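Local structure of sortase family protein (Streptococcus agalactiae, 4D7W) at residues S53-D58 / S97-G102; D58-M63 / P76-T81; S37-H42 / D159-K164; I90-G95 / T105-S110; P69-K74 / L124-V129. The protein probably acts as a class C sortase, a cysteine transpeptidase that takes part in assembling the type 2B pilus of group B Streptococcus. All coordinates share one frame; numbering follows the deposited sequence.

Interaction 1 of 5, residues S53-D58 / S97-G102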
# COMPACT_ATOMS: atom_id res chain seq x y z
N SER A 53 -13.74 -6.70 -0.53
CA SER A 53 -13.68 -8.12 -0.19
C SER A 53 -12.28 -8.70 -0.38
O SER A 53 -12.05 -9.86 -0.01
CB SER A 53 -14.66 -8.92 -1.04
OG SER A 53 -14.18 -9.03 -2.38
N GLN A 54 -11.37 -7.95 -1.00
CA GLN A 54 -10.05 -8.51 -1.27
C GLN A 54 -9.17 -8.35 -0.05
O GLN A 54 -9.21 -7.32 0.61
CB GLN A 54 -9.40 -7.85 -2.50
CG GLN A 54 -10.19 -8.05 -3.80
CD GLN A 54 -10.14 -9.51 -4.28
OE1 GLN A 54 -9.27 -10.27 -3.88
NE2 GLN A 54 -11.09 -9.88 -5.14
N LEU A 55 -8.37 -9.38 0.26
CA LEU A 55 -7.41 -9.36 1.36
C LEU A 55 -8.08 -9.01 2.70
O LEU A 55 -7.49 -8.34 3.54
CB LEU A 55 -6.27 -8.36 1.07
CG LEU A 55 -5.46 -8.74 -0.18
CD1 LEU A 55 -4.33 -7.74 -0.40
CD2 LEU A 55 -4.92 -10.13 -0.00
N ALA A 56 -9.32 -9.44 2.87
CA ALA A 56 -10.08 -9.10 4.06
C ALA A 56 -10.26 -10.33 4.92
O ALA A 56 -10.76 -11.35 4.43
CB ALA A 56 -11.45 -8.51 3.68
N ILE A 57 -9.84 -10.27 6.18
CA ILE A 57 -10.05 -11.41 7.09
C ILE A 57 -10.96 -11.07 8.26
O ILE A 57 -11.17 -11.89 9.15
CB ILE A 57 -8.74 -11.94 7.66
CG1 ILE A 57 -8.15 -10.94 8.65
CG2 ILE A 57 -7.75 -12.28 6.54
CD1 ILE A 57 -6.83 -11.40 9.24
N ASP A 58 -11.50 -9.85 8.25
CA ASP A 58 -12.47 -9.41 9.26
C ASP A 58 -13.12 -8.15 8.73
O ASP A 58 -12.90 -7.79 7.59
CB ASP A 58 -11.81 -9.17 10.63
CG ASP A 58 -10.64 -8.17 10.59
OD1 ASP A 58 -10.68 -7.20 9.80
OD2 ASP A 58 -9.68 -8.37 11.35
N SER A 97 -3.38 -1.24 -7.74
CA SER A 97 -3.25 -2.67 -7.55
C SER A 97 -3.11 -3.01 -6.05
O SER A 97 -2.53 -2.23 -5.29
CB SER A 97 -2.04 -3.22 -8.32
OG SER A 97 -2.01 -2.73 -9.66
N LEU A 98 -3.64 -4.16 -5.63
CA LEU A 98 -3.43 -4.65 -4.26
C LEU A 98 -1.93 -4.79 -3.98
O LEU A 98 -1.17 -5.13 -4.87
CB LEU A 98 -4.13 -6.01 -4.04
CG LEU A 98 -5.64 -5.98 -4.27
CD1 LEU A 98 -6.27 -7.40 -4.33
CD2 LEU A 98 -6.29 -5.11 -3.19
N PRO A 99 -1.51 -4.52 -2.73
CA PRO A 99 -0.09 -4.50 -2.35
C PRO A 99 0.61 -5.87 -2.32
O PRO A 99 1.65 -5.98 -1.68
CB PRO A 99 -0.11 -3.88 -0.94
CG PRO A 99 -1.50 -4.15 -0.44
CD PRO A 99 -2.37 -4.00 -1.65
N ILE A 100 0.06 -6.89 -2.97
CA ILE A 100 0.80 -8.15 -3.14
C ILE A 100 1.56 -8.17 -4.47
O ILE A 100 2.16 -9.17 -4.84
CB ILE A 100 -0.13 -9.36 -3.07
CG1 ILE A 100 -1.20 -9.25 -4.17
CG2 ILE A 100 -0.77 -9.45 -1.70
CD1 ILE A 100 -1.83 -10.59 -4.55
N GLY A 101 1.51 -7.06 -5.20
CA GLY A 101 2.22 -6.98 -6.47
C GLY A 101 1.75 -8.01 -7.48
O GLY A 101 0.58 -8.41 -7.47
N GLY A 102 2.68 -8.45 -8.33
CA GLY A 102 2.37 -9.31 -9.47
C GLY A 102 2.86 -8.59 -10.71
O GLY A 102 3.19 -7.41 -10.66
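Leu55 and Leu98 meet in a buried apolar contact that packs the loop after the N-terminal helices onto a loop of the sortase domain. Segment 53-58 leads from helix 45-52 to strand 62-68. Segment 97-102 lies in the loop from strand 90-92 to strand 105-115. The touching groups are mostly methyls and methylenes. Leu55 reaches over with one branch. Leu55 CD1 lies 4.0 Å from Leu98 CB and 4.2 Å from Ile100 CG2, with CD of Pro99 a little farther off. The side chains of Leu55 and Leu98 slide past each other in opposite directions. Leu98 in turn sends its CD1 to Gln54, where it sits 3.7 Å from CB and close to CG. These two side chains cross at about a right angle. Gln54 is bent at chi2 (-70°), which swings CD out of line. Its NE2 is hydrogen-bonded to Asp50 in the preceding helix, so Gln54 gives the contact mainly its aliphatic part. In Ile100, CG2 stands anti to the carbonyl carbon and is the branch that meets Leu55. The loop 97-102 carries a weak turn bond within itself, from Gly101 N to Leu98 O at 3.3 Å. Helix 17-31 borders the contact through Arg26, Ala27 and Tyr30, and its Asn31 bonds to Leu98 N and Gly101 O. From strand 132-137, Ile137 packs on Leu55, Pro99 and Ile100.

Interaction 2 of 5, residues D58-M63 / P76-T81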
# COMPACT_ATOMS: atom_id res chain seq x y z
N ASP A 58 -11.50 -9.85 8.25
CA ASP A 58 -12.47 -9.41 9.26
C ASP A 58 -13.12 -8.15 8.73
O ASP A 58 -12.90 -7.79 7.59
CB ASP A 58 -11.81 -9.17 10.63
CG ASP A 58 -10.64 -8.17 10.59
OD1 ASP A 58 -10.68 -7.20 9.80
OD2 ASP A 58 -9.68 -8.37 11.35
N LYS A 59 -13.91 -7.47 9.54
CA LYS A 59 -14.62 -6.29 9.05
C LYS A 59 -13.89 -4.96 9.22
O LYS A 59 -14.47 -3.89 8.98
CB LYS A 59 -15.99 -6.20 9.73
CG LYS A 59 -16.96 -7.30 9.29
CD LYS A 59 -18.40 -6.90 9.55
CE LYS A 59 -19.36 -7.82 8.83
NZ LYS A 59 -20.66 -7.16 8.52
N THR A 60 -12.61 -5.00 9.60
CA THR A 60 -11.87 -3.79 9.93
C THR A 60 -11.27 -3.05 8.73
O THR A 60 -10.90 -1.90 8.84
CB THR A 60 -10.73 -4.09 10.90
OG1 THR A 60 -9.66 -4.71 10.19
CG2 THR A 60 -11.19 -5.03 12.00
N GLY A 61 -11.16 -3.72 7.59
CA GLY A 61 -10.47 -3.13 6.45
C GLY A 61 -8.95 -3.33 6.44
O GLY A 61 -8.26 -2.90 5.50
N ASN A 62 -8.42 -3.99 7.47
CA ASN A 62 -6.97 -4.13 7.68
C ASN A 62 -6.42 -5.23 6.76
O ASN A 62 -6.85 -6.37 6.85
CB ASN A 62 -6.69 -4.44 9.15
CG ASN A 62 -5.19 -4.50 9.48
OD1 ASN A 62 -4.32 -4.46 8.59
ND2 ASN A 62 -4.90 -4.62 10.77
N MET A 63 -5.51 -4.86 5.87
CA MET A 63 -4.97 -5.75 4.83
C MET A 63 -3.66 -6.41 5.23
O MET A 63 -3.15 -7.29 4.53
CB MET A 63 -4.67 -4.99 3.54
CG MET A 63 -5.79 -4.68 2.61
SD MET A 63 -5.05 -3.65 1.31
CE MET A 63 -6.56 -3.17 0.49
N PRO A 76 -0.29 -0.53 10.33
CA PRO A 76 -1.32 -1.31 9.64
C PRO A 76 -1.79 -0.62 8.36
O PRO A 76 -1.89 0.61 8.33
CB PRO A 76 -2.46 -1.40 10.68
CG PRO A 76 -2.25 -0.19 11.58
CD PRO A 76 -0.76 0.02 11.62
N LEU A 77 -2.06 -1.42 7.33
CA LEU A 77 -2.53 -0.96 6.02
C LEU A 77 -4.01 -1.19 5.85
O LEU A 77 -4.45 -2.33 6.00
CB LEU A 77 -1.83 -1.71 4.87
CG LEU A 77 -0.37 -1.42 4.57
CD1 LEU A 77 0.06 -2.31 3.41
CD2 LEU A 77 -0.19 0.05 4.23
N TYR A 78 -4.78 -0.16 5.51
CA TYR A 78 -6.21 -0.35 5.34
C TYR A 78 -6.70 -0.13 3.91
O TYR A 78 -6.07 0.59 3.13
CB TYR A 78 -6.97 0.57 6.31
CG TYR A 78 -6.85 0.15 7.76
CD1 TYR A 78 -5.77 0.56 8.54
CD2 TYR A 78 -7.80 -0.68 8.36
CE1 TYR A 78 -5.64 0.17 9.86
CE2 TYR A 78 -7.68 -1.08 9.68
CZ TYR A 78 -6.59 -0.64 10.43
OH TYR A 78 -6.44 -1.01 11.73
N HIS A 79 -7.83 -0.74 3.56
CA HIS A 79 -8.56 -0.41 2.34
C HIS A 79 -8.88 1.08 2.28
O HIS A 79 -9.40 1.64 3.24
CB HIS A 79 -9.88 -1.20 2.23
CG HIS A 79 -9.71 -2.67 1.96
ND1 HIS A 79 -9.39 -3.58 2.95
CD2 HIS A 79 -9.84 -3.39 0.82
CE1 HIS A 79 -9.34 -4.80 2.43
NE2 HIS A 79 -9.60 -4.71 1.14
N GLY A 80 -8.60 1.71 1.14
CA GLY A 80 -9.09 3.06 0.90
C GLY A 80 -8.27 4.09 1.64
O GLY A 80 -7.37 3.76 2.40
N THR A 81 -8.59 5.36 1.42
CA THR A 81 -7.80 6.45 2.01
C THR A 81 -8.68 7.47 2.71
O THR A 81 -8.42 8.67 2.66
CB THR A 81 -6.97 7.16 0.94
OG1 THR A 81 -7.83 7.47 -0.16
CG2 THR A 81 -5.87 6.25 0.44
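Gly61 O is gripped twice by His79, through the backbone N and through ring atom ND1, both at 2.9 Å. The backbone donor is tilted 20° from the carbonyl plane. ND1 comes from above that plane, while the oxygen lies near the plane of the imidazole. A third bond, Met63 N to Leu77 O at 2.7 Å, is nearly straight. Between these bonds Asn62 and Tyr78 form an antiparallel non-hydrogen-bonded pair, at the open end of the beta hairpin made by strands 62-68 and 73-79. Met63 lays its methyl over the centre of the His79 ring, with CE 3.4 Å from the centroid, a CH-pi contact. Its chain is extended beyond CG and crosses the imidazole at about a right angle. CB of Asn62 lies 3.5 Å from CE2 of Tyr78, whose edge also meets Thr60 O. Behind this shell, the turn into the strand is held by Asp58 OD1, which takes Thr60 N in an Asx turn and Thr60 OG1 at 2.7 Å. Thr60 OG1 then accepts from Asn62 N at 3.1 Å, an ST turn. Outside, His79 NE2 bonds to Gln54 O and Tyr51 meets the ring edge-to-face. With ND1 donating to Gly61 O and the other nitrogen facing a second carbonyl, the rotation of the imidazole is fixed. Two carbonyl partners would probably favour a ring protonated on both nitrogens.

Interaction 3 of 5, residues S37-H42 / D159-K164. With EDO (1,2-ethanediol), chain B.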
# COMPACT_ATOMS: atom_id res chain seq x y z
N SER A 37 -6.70 -2.75 -17.82
CA SER A 37 -7.56 -1.65 -17.38
C SER A 37 -6.80 -0.38 -17.02
O SER A 37 -7.35 0.72 -17.11
CB SER A 37 -8.39 -2.09 -16.17
OG SER A 37 -7.64 -2.03 -14.97
N GLY A 38 -5.54 -0.52 -16.62
CA GLY A 38 -4.82 0.62 -16.07
C GLY A 38 -5.37 0.95 -14.70
O GLY A 38 -6.15 0.18 -14.12
N MET A 39 -4.97 2.10 -14.16
CA MET A 39 -5.48 2.51 -12.85
C MET A 39 -6.97 2.72 -12.92
O MET A 39 -7.50 3.25 -13.91
CB MET A 39 -4.80 3.80 -12.39
CG MET A 39 -3.33 3.61 -12.09
SD MET A 39 -3.08 2.54 -10.67
CE MET A 39 -1.34 2.74 -10.36
N LYS A 40 -7.67 2.32 -11.87
CA LYS A 40 -9.11 2.42 -11.86
C LYS A 40 -9.55 3.67 -11.12
O LYS A 40 -10.17 3.58 -10.06
CB LYS A 40 -9.72 1.16 -11.23
CG LYS A 40 -9.34 -0.12 -11.99
CD LYS A 40 -10.23 -1.31 -11.64
CE LYS A 40 -11.60 -1.19 -12.28
NZ LYS A 40 -11.56 -1.30 -13.76
N TRP A 41 -9.22 4.83 -11.67
CA TRP A 41 -9.66 6.11 -11.14
C TRP A 41 -11.20 6.22 -11.08
O TRP A 41 -11.74 6.85 -10.17
CB TRP A 41 -9.10 7.28 -11.97
CG TRP A 41 -7.61 7.21 -12.23
CD1 TRP A 41 -6.99 7.01 -13.44
CD2 TRP A 41 -6.56 7.36 -11.27
NE1 TRP A 41 -5.63 7.01 -13.28
CE2 TRP A 41 -5.34 7.22 -11.96
CE3 TRP A 41 -6.54 7.57 -9.89
CZ2 TRP A 41 -4.10 7.30 -11.31
CZ3 TRP A 41 -5.32 7.65 -9.25
CH2 TRP A 41 -4.11 7.51 -9.96
N HIS A 42 -11.88 5.61 -12.04
CA HIS A 42 -13.34 5.75 -12.15
C HIS A 42 -14.08 4.54 -11.58
O HIS A 42 -15.03 4.05 -12.20
CB HIS A 42 -13.75 5.95 -13.61
CG HIS A 42 -13.17 7.18 -14.24
ND1 HIS A 42 -13.26 7.43 -15.59
CD2 HIS A 42 -12.49 8.22 -13.71
CE1 HIS A 42 -12.66 8.58 -15.86
NE2 HIS A 42 -12.18 9.08 -14.74
N ASP A 159 3.38 9.76 -12.66
CA ASP A 159 4.22 8.75 -12.04
C ASP A 159 3.41 7.68 -11.32
O ASP A 159 3.97 6.80 -10.67
CB ASP A 159 5.20 9.39 -11.07
CG ASP A 159 6.00 10.51 -11.71
OD1 ASP A 159 6.78 10.21 -12.64
OD2 ASP A 159 5.83 11.68 -11.29
N LEU A 160 2.09 7.76 -11.46
CA LEU A 160 1.21 6.88 -10.69
C LEU A 160 0.36 6.02 -11.64
O LEU A 160 -0.85 5.88 -11.45
CB LEU A 160 0.33 7.71 -9.75
CG LEU A 160 1.10 8.48 -8.67
CD1 LEU A 160 0.20 9.44 -7.91
CD2 LEU A 160 1.78 7.53 -7.70
N GLN A 161 0.99 5.45 -12.66
CA GLN A 161 0.26 4.67 -13.65
C GLN A 161 0.74 3.22 -13.69
O GLN A 161 1.81 2.89 -13.18
CB GLN A 161 0.41 5.31 -15.05
CG GLN A 161 -0.01 6.78 -15.11
CD GLN A 161 -1.50 6.99 -14.86
OE1 GLN A 161 -2.32 6.11 -15.14
NE2 GLN A 161 -1.86 8.17 -14.34
N ILE A 162 -0.06 2.35 -14.30
CA ILE A 162 0.34 0.96 -14.48
C ILE A 162 1.38 0.90 -15.57
O ILE A 162 1.19 1.52 -16.61
CB ILE A 162 -0.83 0.05 -14.88
CG1 ILE A 162 -1.87 0.01 -13.75
CG2 ILE A 162 -0.31 -1.33 -15.25
CD1 ILE A 162 -1.40 -0.66 -12.48
N VAL A 163 2.47 0.17 -15.32
CA VAL A 163 3.48 -0.05 -16.34
C VAL A 163 3.54 -1.56 -16.62
O VAL A 163 3.76 -2.35 -15.71
CB VAL A 163 4.87 0.47 -15.92
CG1 VAL A 163 5.93 0.13 -16.97
CG2 VAL A 163 4.82 1.97 -15.68
N LYS A 164 3.32 -1.95 -17.87
CA LYS A 164 3.29 -3.36 -18.23
C LYS A 164 4.65 -4.00 -17.96
O LYS A 164 5.69 -3.40 -18.25
CB LYS A 164 2.89 -3.54 -19.69
CG LYS A 164 1.46 -3.11 -20.01
CD LYS A 164 1.07 -3.55 -21.43
CE LYS A 164 -0.39 -3.25 -21.75
NZ LYS A 164 -0.58 -1.89 -22.34
C1 EDO B . 4.70 5.26 -14.30
O1 EDO B . 3.70 6.16 -13.82
C2 EDO B . 5.25 4.45 -13.13
O2 EDO B . 6.00 5.32 -12.29
O HOH W 1 -2.61 3.27 -15.48
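Met39 and Ile162 cross obliquely at the centre of this contact. It joins the loop 37-42, between helices 34-37 and 45-52 of the N-terminal part, to the loop 159-164, between strands 140-152 and 167-175 of the sortase sheet. Met39 is bent at chi2 (-67°), which places SD near CD1 of Ile162. Met39 CE lies 4.0 Å from Ile162 CD1 and 3.4 Å from Leu160 O. Ile162 CG1 lies 3.7 Å from Gly38 C, where the chain has just left helix 34-37 with positive phi. Trp41 turns an edge to 159-164. Trp41 CZ2 is 3.5 Å from Leu160 O. Leu160 O and the amide end atoms of Gln161 lie at the indole edge, near its plane, although the amide plane is turned 59° from it. One face of the indole carries Met39 CB, offset toward the rim. Leu160 O is buried here without a polar partner. A water bridges the loops: it accepts from Met39 N at 2.9 Å and from Ile162 N at 3.0 Å, and donates to Gln161 OE1 at 2.9 Å. NE2 of Gln161 bonds to Leu157 O, so both ends of the amide are engaged. A 1,2-ethanediol, probably from the crystallisation liquor, accepts from Gln161 N and donates to Asp159 O. Around the contact, Met39 rests on Ile108 and His106 of strand 105-115, Leu160 on Ile108, and Phe34 of helix 34-37 lies against Ile162.

Interaction 4 of 5, residues I90-G95 / T105-S110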
# COMPACT_ATOMS: atom_id res chain seq x y z
N ILE A 90 -1.98 3.73 7.54
CA ILE A 90 -1.67 3.95 6.15
C ILE A 90 -2.83 3.47 5.30
O ILE A 90 -3.42 2.41 5.59
CB ILE A 90 -0.37 3.22 5.75
CG1 ILE A 90 0.78 3.64 6.68
CG2 ILE A 90 -0.04 3.48 4.29
CD1 ILE A 90 1.05 5.14 6.68
N GLY A 91 -3.17 4.22 4.27
CA GLY A 91 -4.27 3.86 3.41
C GLY A 91 -3.78 3.33 2.08
O GLY A 91 -2.70 3.69 1.60
N HIS A 92 -4.59 2.47 1.47
CA HIS A 92 -4.29 2.00 0.12
C HIS A 92 -5.20 2.69 -0.90
O HIS A 92 -6.41 2.65 -0.76
CB HIS A 92 -4.42 0.48 0.06
CG HIS A 92 -4.41 -0.05 -1.34
ND1 HIS A 92 -5.57 -0.34 -2.03
CD2 HIS A 92 -3.39 -0.33 -2.17
CE1 HIS A 92 -5.26 -0.78 -3.23
NE2 HIS A 92 -3.94 -0.79 -3.35
N LEU A 93 -4.63 3.34 -1.91
CA LEU A 93 -5.43 4.04 -2.93
C LEU A 93 -6.32 3.06 -3.69
O LEU A 93 -5.83 2.15 -4.37
CB LEU A 93 -4.54 4.80 -3.91
CG LEU A 93 -5.21 5.89 -4.75
CD1 LEU A 93 -5.84 6.94 -3.87
CD2 LEU A 93 -4.23 6.55 -5.72
N GLU A 94 -7.64 3.26 -3.60
CA GLU A 94 -8.59 2.19 -3.89
C GLU A 94 -8.55 1.70 -5.34
O GLU A 94 -8.84 0.54 -5.63
CB GLU A 94 -10.02 2.65 -3.52
CG GLU A 94 -10.60 3.64 -4.51
CD GLU A 94 -12.10 3.87 -4.32
OE1 GLU A 94 -12.66 3.32 -3.34
OE2 GLU A 94 -12.71 4.60 -5.15
N GLY A 95 -8.17 2.59 -6.26
CA GLY A 95 -8.10 2.20 -7.66
C GLY A 95 -6.77 1.63 -8.12
O GLY A 95 -6.58 1.38 -9.31
N THR A 105 1.66 -4.46 -12.26
CA THR A 105 0.87 -3.92 -11.15
C THR A 105 1.52 -2.67 -10.60
O THR A 105 2.71 -2.46 -10.76
CB THR A 105 0.68 -4.95 -10.02
OG1 THR A 105 1.95 -5.34 -9.49
CG2 THR A 105 -0.07 -6.20 -10.52
N HIS A 106 0.73 -1.82 -9.97
CA HIS A 106 1.27 -0.65 -9.30
C HIS A 106 0.35 -0.34 -8.15
O HIS A 106 -0.79 0.07 -8.34
CB HIS A 106 1.41 0.55 -10.25
CG HIS A 106 2.17 1.71 -9.66
ND1 HIS A 106 2.55 2.81 -10.40
CD2 HIS A 106 2.61 1.93 -8.40
CE1 HIS A 106 3.19 3.66 -9.61
NE2 HIS A 106 3.23 3.16 -8.39
N SER A 107 0.83 -0.62 -6.95
CA SER A 107 0.10 -0.39 -5.72
C SER A 107 0.52 0.97 -5.15
O SER A 107 1.71 1.30 -5.13
CB SER A 107 0.39 -1.51 -4.72
OG SER A 107 -0.49 -1.43 -3.61
N ILE A 108 -0.45 1.74 -4.66
CA ILE A 108 -0.16 3.05 -4.09
C ILE A 108 -0.66 3.15 -2.65
O ILE A 108 -1.84 2.90 -2.39
CB ILE A 108 -0.79 4.17 -4.91
CG1 ILE A 108 -0.24 4.15 -6.34
CG2 ILE A 108 -0.49 5.55 -4.28
CD1 ILE A 108 -1.02 5.03 -7.31
N LEU A 109 0.24 3.50 -1.74
CA LEU A 109 -0.03 3.59 -0.32
C LEU A 109 0.16 5.03 0.15
O LEU A 109 1.18 5.65 -0.15
CB LEU A 109 0.90 2.67 0.46
CG LEU A 109 0.89 1.20 0.03
CD1 LEU A 109 1.76 0.39 0.97
CD2 LEU A 109 -0.53 0.69 -0.01
N SER A 110 -0.81 5.54 0.90
CA SER A 110 -0.83 6.96 1.27
C SER A 110 -0.88 7.16 2.79
O SER A 110 -1.55 6.40 3.52
CB SER A 110 -2.04 7.63 0.61
OG SER A 110 -2.10 9.01 0.91
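Gly91 and Ser110 form an antiparallel hydrogen-bonded pair, with Gly91 N to Ser110 O at 2.8 Å and Ser110 N to Gly91 O at 2.7 Å. This joins strand 90-92 to strand 105-110 within the mixed sheet of the sortase beta-barrel fold. The strand axes run 149° apart and come within 4.6 Å. His92 and Leu109 follow as a non-hydrogen-bonded pair, and Leu93 N to Ile108 O at 2.9 Å carries the ladder one step past the end of the short strand. Leu93 and Ile108 lie side by side and point the same way. Their branches touch at CD2 of Leu93 and CD1 of Ile108, 3.9 Å apart. Ile90 crosses Leu109 at about a right angle, its CG2 against CB. His92 has CG anti to the backbone N (chi1 168°), and the ring meets Leu109 CD2 and Ser107 OG with its edge, both in its plane. The ring is also tied outside the two strands: ND1 bonds to Tyr51 OH, and NE2 to Ser97 O, which Ser107 OG shares. Leu109 CD2 stands 3.7 Å from His92 CD2, the same ring carbon that lies 3.4 Å from Ser107 OG.

Interaction 5 of 5, residues P69-K74 / L124-V129; sequences PKINIK and LDKLKV
Lys70 and Ile71 bury the larger areas of this contact, and each meets the loop 124-129 in its own way. Lys70 reaches across as an extended chain. CG stands anti to the backbone N (chi1 -170°), and the later torsions stay near 180°, which carries NZ out to the loop. Lys70 NZ donates to Lys126 O at 3.1 Å, with the donor tilted 23° from the carbonyl plane. On the way Lys70 CD passes 4.2 Å from Leu127 CD2. The ammonium group also has a salt bridge to Asp131, just after 124-129 in the same loop. Asp131 accepts from Lys128 N as well, so one carboxylate joins the lysine to the backbone of the loop. A second ammonium group is near: Lys128 NZ lies 4.5 Å from Lys70 NZ. Asp131 probably eases the repulsion between the two. Lys70 and Ile71 belong to the connection of the beta hairpin between strands 62-68 and 73-79, where Asn72 and Ile73 both face Ile68 in a G1 beta bulge. The segment 124-129 opens with a 3-10 turn, 124-126, and leads toward strand 132-137. Ile71 is the apolar half of the contact. Ile71 CG2 lies 3.8 Å from Lys126 CB, and the two side chains cross obliquely. Farther out, Ile71 CG2 is 4.5 Å from Leu127 CD2. Lys126 then bends at chi2 and leads its amine away from the isoleucine. Leu127 CD2 thus meets both Lys70 and Ile71, and the side chain also touches Ile68 of strand 62-68 and Val186 of strand 182-191.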
# COMPACT_ATOMS: atom_id res chain seq x y z
N PRO A 69 12.13 -0.09 8.13
CA PRO A 69 13.19 -0.17 9.14
C PRO A 69 14.03 1.09 9.23
O PRO A 69 14.40 1.47 10.33
CB PRO A 69 14.03 -1.35 8.66
CG PRO A 69 13.04 -2.25 8.01
CD PRO A 69 12.07 -1.32 7.31
N LYS A 70 14.32 1.71 8.10
CA LYS A 70 15.21 2.85 8.11
C LYS A 70 14.64 4.02 8.93
O LYS A 70 15.39 4.74 9.58
CB LYS A 70 15.51 3.31 6.68
CG LYS A 70 16.62 4.35 6.65
CD LYS A 70 16.88 4.86 5.25
CE LYS A 70 18.13 5.72 5.23
NZ LYS A 70 18.34 6.32 3.88
N ILE A 71 13.32 4.19 8.91
CA ILE A 71 12.70 5.30 9.63
C ILE A 71 11.80 4.81 10.76
O ILE A 71 10.98 5.57 11.27
CB ILE A 71 11.89 6.21 8.69
CG1 ILE A 71 10.74 5.42 8.04
CG2 ILE A 71 12.79 6.82 7.63
CD1 ILE A 71 9.97 6.19 6.98
N ASN A 72 11.95 3.54 11.13
CA ASN A 72 11.27 2.97 12.30
C ASN A 72 9.75 3.06 12.25
O ASN A 72 9.08 3.42 13.24
CB ASN A 72 11.78 3.63 13.57
CG ASN A 72 13.29 3.60 13.68
OD1 ASN A 72 13.97 4.61 13.46
ND2 ASN A 72 13.84 2.43 14.01
N ILE A 73 9.20 2.73 11.09
CA ILE A 73 7.77 2.70 10.89
C ILE A 73 7.30 1.26 10.76
O ILE A 73 7.85 0.46 9.99
CB ILE A 73 7.36 3.49 9.63
CG1 ILE A 73 7.63 4.99 9.82
CG2 ILE A 73 5.89 3.23 9.30
CD1 ILE A 73 6.84 5.65 10.96
N LYS A 74 6.26 0.93 11.52
CA LYS A 74 5.53 -0.31 11.34
C LYS A 74 4.07 0.04 11.59
O LYS A 74 3.70 0.35 12.72
CB LYS A 74 6.03 -1.40 12.29
CG LYS A 74 5.44 -2.77 11.97
CD LYS A 74 6.00 -3.88 12.86
CE LYS A 74 5.09 -4.16 14.06
NZ LYS A 74 5.27 -5.53 14.63
N LEU A 124 9.31 10.28 5.49
CA LEU A 124 9.39 9.62 4.19
C LEU A 124 10.53 10.21 3.37
O LEU A 124 11.12 9.55 2.52
CB LEU A 124 8.06 9.73 3.43
CG LEU A 124 7.88 8.60 2.41
CD1 LEU A 124 7.73 7.28 3.15
CD2 LEU A 124 6.69 8.85 1.49
N ASP A 125 10.86 11.47 3.64
CA ASP A 125 11.92 12.12 2.91
C ASP A 125 13.30 11.56 3.26
O ASP A 125 14.28 11.86 2.58
CB ASP A 125 11.89 13.64 3.18
CG ASP A 125 12.02 13.99 4.65
OD1 ASP A 125 11.53 13.24 5.51
OD2 ASP A 125 12.63 15.03 4.95
N LYS A 126 13.40 10.76 4.31
CA LYS A 126 14.71 10.19 4.67
C LYS A 126 15.08 9.01 3.76
O LYS A 126 16.24 8.60 3.69
CB LYS A 126 14.73 9.76 6.14
CG LYS A 126 14.47 10.88 7.17
CD LYS A 126 15.53 11.96 7.12
CE LYS A 126 15.41 12.93 8.31
NZ LYS A 126 14.10 13.66 8.36
N LEU A 127 14.08 8.45 3.07
CA LEU A 127 14.32 7.33 2.17
C LEU A 127 15.11 7.73 0.95
O LEU A 127 14.96 8.83 0.42
CB LEU A 127 13.00 6.71 1.72
CG LEU A 127 12.18 6.04 2.83
CD1 LEU A 127 10.93 5.40 2.26
CD2 LEU A 127 13.04 5.01 3.53
N LYS A 128 15.94 6.80 0.48
CA LYS A 128 16.89 7.05 -0.59
C LYS A 128 16.83 5.92 -1.62
O LYS A 128 16.42 4.81 -1.28
CB LYS A 128 18.29 7.17 0.01
CG LYS A 128 19.28 7.93 -0.82
CD LYS A 128 20.52 8.24 0.02
CE LYS A 128 20.16 8.83 1.37
NZ LYS A 128 21.37 9.17 2.17
N VAL A 129 17.21 6.19 -2.87
CA VAL A 129 17.31 5.09 -3.85
C VAL A 129 18.14 3.95 -3.25
O VAL A 129 19.18 4.19 -2.63
CB VAL A 129 17.95 5.54 -5.19
CG1 VAL A 129 18.11 4.35 -6.13
CG2 VAL A 129 17.12 6.62 -5.85

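How the interactions relate
Interactions 1, 2 and 4 form a connected group, with centres 9 to 11 Å apart. Interaction 2 lies inside the loop closed by interaction 1, and the two share Asp58. Neighbouring strands 73-79 and 90-92 join interactions 2 and 4. Interaction 3 closes the longest loop and encloses the other four. It touches interaction 4 through Gln161 O and His106 ND1, and its Ile162 packs on Ser97 of interaction 1, about 17 Å centre to centre. Interaction 5 lies about 23 Å from interaction 1, between centres, but shares strand 73-79 with interaction 2. Interactions 1 and 3 bring loops around the N-terminal helices against the sortase domain; 2 and 4 build its sheet; 5 joins a hairpin turn to a loop.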